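Long-range contact in uncharacterized protein Rv3272 (PDB 5YX6), which binds fatty acyl-CoAs, palmitoyl-CoA most tightly, and is probably a family III CoA transferase of fatty acid metabolism: residues Glu37-Glu42 with Lys74-Asp79. Residues are numbered along the deposited sequence; the frame is centred on the assembly and turned at random.
Sequences EVIKVE and KSVTVD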
loop_
_atom_site.group_PDB
_atom_site.type_symbol
_atom_site.label_atom_id
_atom_site.label_comp_id
_atom_site.label_asym_id
_atom_site.label_seq_id
_atom_site.Cartn_x
_atom_site.Cartn_y
_atom_site.Cartn_z
ATOM N N GLU A 37 16.102 -13.364 -11.500
ATOM C CA GLU A 37 16.440 -12.843 -12.814
ATOM C C GLU A 37 15.151 -12.416 -13.492
ATOM O O GLU A 37 14.342 -13.255 -13.869
ATOM C CB GLU A 37 17.171 -13.890 -13.656
ATOM C CG GLU A 37 17.397 -13.476 -15.110
ATOM C CD GLU A 37 18.129 -14.538 -15.935
ATOM O OE1 GLU A 37 17.662 -15.699 -15.971
ATOM O OE2 GLU A 37 19.163 -14.212 -16.557
ATOM N N VAL A 38 14.964 -11.111 -13.654
ATOM C CA VAL A 38 13.725 -10.587 -14.210
ATOM C C VAL A 38 13.946 -9.998 -15.595
ATOM O O VAL A 38 14.718 -9.067 -15.774
ATOM C CB VAL A 38 13.110 -9.515 -13.291
ATOM C CG1 VAL A 38 11.898 -8.875 -13.952
ATOM C CG2 VAL A 38 12.751 -10.122 -11.936
ATOM N N ILE A 39 13.261 -10.559 -16.578
ATOM C CA ILE A 39 13.458 -10.169 -17.966
ATOM C C ILE A 39 12.278 -9.346 -18.448
ATOM O O ILE A 39 11.163 -9.865 -18.553
ATOM C CB ILE A 39 13.621 -11.399 -18.885
ATOM C CG1 ILE A 39 14.771 -12.280 -18.409
ATOM C CG2 ILE A 39 13.819 -10.967 -20.335
ATOM C CD1 ILE A 39 14.906 -13.550 -19.211
ATOM N N LYS A 40 12.522 -8.060 -18.702
ATOM C CA LYS A 40 11.515 -7.177 -19.278
ATOM C C LYS A 40 11.264 -7.558 -20.728
ATOM O O LYS A 40 12.199 -7.855 -21.460
ATOM C CB LYS A 40 11.947 -5.710 -19.212
ATOM C CG LYS A 40 11.811 -5.040 -17.877
ATOM C CD LYS A 40 12.091 -3.549 -18.010
ATOM C CE LYS A 40 10.885 -2.776 -18.549
ATOM N NZ LYS A 40 9.715 -2.805 -17.617
ATOM N N VAL A 41 10.000 -7.556 -21.129
ATOM C CA VAL A 41 9.631 -7.710 -22.522
ATOM C C VAL A 41 9.053 -6.381 -23.016
ATOM O O VAL A 41 7.976 -5.977 -22.590
ATOM C CB VAL A 41 8.610 -8.847 -22.714
ATOM C CG1 VAL A 41 8.155 -8.934 -24.172
ATOM C CG2 VAL A 41 9.201 -10.188 -22.228
ATOM N N GLU A 42 9.776 -5.689 -23.895
ATOM C CA GLU A 42 9.347 -4.359 -24.333
ATOM C C GLU A 42 9.009 -4.331 -25.820
ATOM O O GLU A 42 9.470 -5.173 -26.597
ATOM C CB GLU A 42 10.430 -3.322 -24.027
ATOM C CG GLU A 42 11.013 -3.442 -22.614
ATOM C CD GLU A 42 12.067 -2.383 -22.300
ATOM O OE1 GLU A 42 13.161 -2.765 -21.827
ATOM O OE2 GLU A 42 11.802 -1.177 -22.510
ATOM N N LYS A 74 16.800 -7.306 -16.959
ATOM C CA LYS A 74 17.254 -7.507 -18.323
ATOM C C LYS A 74 16.150 -7.140 -19.296
ATOM O O LYS A 74 14.990 -7.016 -18.906
ATOM C CB LYS A 74 17.735 -8.946 -18.507
ATOM C CG LYS A 74 18.790 -9.259 -17.477
ATOM C CD LYS A 74 19.524 -10.549 -17.707
ATOM C CE LYS A 74 20.628 -10.689 -16.665
ATOM N NZ LYS A 74 21.355 -11.987 -16.756
ATOM N N SER A 75 16.511 -6.949 -20.560
ATOM C CA SER A 75 15.544 -6.508 -21.552
ATOM C C SER A 75 15.634 -7.256 -22.874
ATOM O O SER A 75 16.724 -7.488 -23.410
ATOM C CB SER A 75 15.706 -4.999 -21.807
ATOM O OG SER A 75 14.794 -4.533 -22.794
ATOM N N VAL A 76 14.470 -7.646 -23.382
ATOM C CA VAL A 76 14.367 -8.133 -24.739
ATOM C C VAL A 76 13.371 -7.219 -25.434
ATOM O O VAL A 76 12.406 -6.746 -24.829
ATOM C CB VAL A 76 13.946 -9.633 -24.844
ATOM C CG1 VAL A 76 14.934 -10.516 -24.088
ATOM C CG2 VAL A 76 12.520 -9.855 -24.353
ATOM N N THR A 77 13.642 -6.943 -26.700
ATOM C CA THR A 77 12.766 -6.130 -27.509
ATOM C C THR A 77 12.111 -7.019 -28.545
ATOM O O THR A 77 12.771 -7.782 -29.263
ATOM C CB THR A 77 13.549 -4.972 -28.154
ATOM O OG1 THR A 77 13.156 -3.739 -27.534
ATOM C CG2 THR A 77 13.309 -4.889 -29.657
ATOM N N VAL A 78 10.791 -6.942 -28.594
ATOM C CA VAL A 78 10.038 -7.822 -29.461
ATOM C C VAL A 78 8.709 -7.187 -29.879
ATOM O O VAL A 78 8.108 -6.438 -29.110
ATOM C CB VAL A 78 9.813 -9.164 -28.726
ATOM C CG1 VAL A 78 8.340 -9.442 -28.491
ATOM C CG2 VAL A 78 10.510 -10.307 -29.442
ATOM N N ASP A 79 8.257 -7.495 -31.093
ATOM C CA ASP A 79 6.935 -7.080 -31.568
ATOM C C ASP A 79 5.966 -8.244 -31.437
ATOM O O ASP A 79 5.987 -9.162 -32.255
ATOM C CB ASP A 79 6.985 -6.601 -33.021
ATOM C CG ASP A 79 5.602 -6.217 -33.568
ATOM O OD1 ASP A 79 4.624 -6.151 -32.787
ATOM O OD2 ASP A 79 5.489 -5.981 -34.791
#
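K74, E42 and V76 carry most of the contact between strands 37-42 and 74-77, two parallel neighbours at one margin of the six-stranded parallel sheet of the Rossmann-fold domain. Strand 74-77 is outermost within the chain, and strand 14-17 flanks 37-42 across from it. The backbones are laced by a parallel ladder: K74 N to V38 O, K40 N to K74 O, V76 N to K40 O, E42 N to V76 O and, beyond the strand end, V78 N to E42 O. The K40 N to K74 O bond is the shortest of the five at 2.7 Å, and its donor lies 31° off the carbonyl plane.

On the face of I39 and V41, V76 sets one methyl against each: CG1 meets I39 CG2 at 3.9 Å, while CG2 meets V41 CG2 at 4.0 Å. CG1 of V76 is anti to its carbonyl carbon (chi1 -58°), which leaves CG2 between N and C, 3.5 Å from K40 O. Helix 83-94 packs against V41 and V78, and helix 387-390 against I39 and V76. On this face too, K74 runs its extended chain back toward the E37 end of strand 37-42, where it crosses the E37 side chain at an angle. Its NZ forms a salt bridge with E37 OE2 (3.1 Å) on the anti lone pair; E37 OE1 is held by R14.

K40, S75 and E42 turn to the other face. K40 NZ leads away from strand 74-77 to N70 and E47. E42, extended beyond CG, leans across toward strand 74-77 and reaches S75 with its tip; its carboxylate is also bound by R50 and by the backbone N of E47, a network that should stabilise the buried negative charge. S75 OG also receives G384 N and donates to E42 OE1 at 2.6 Å, approaching 39° above the carboxylate plane.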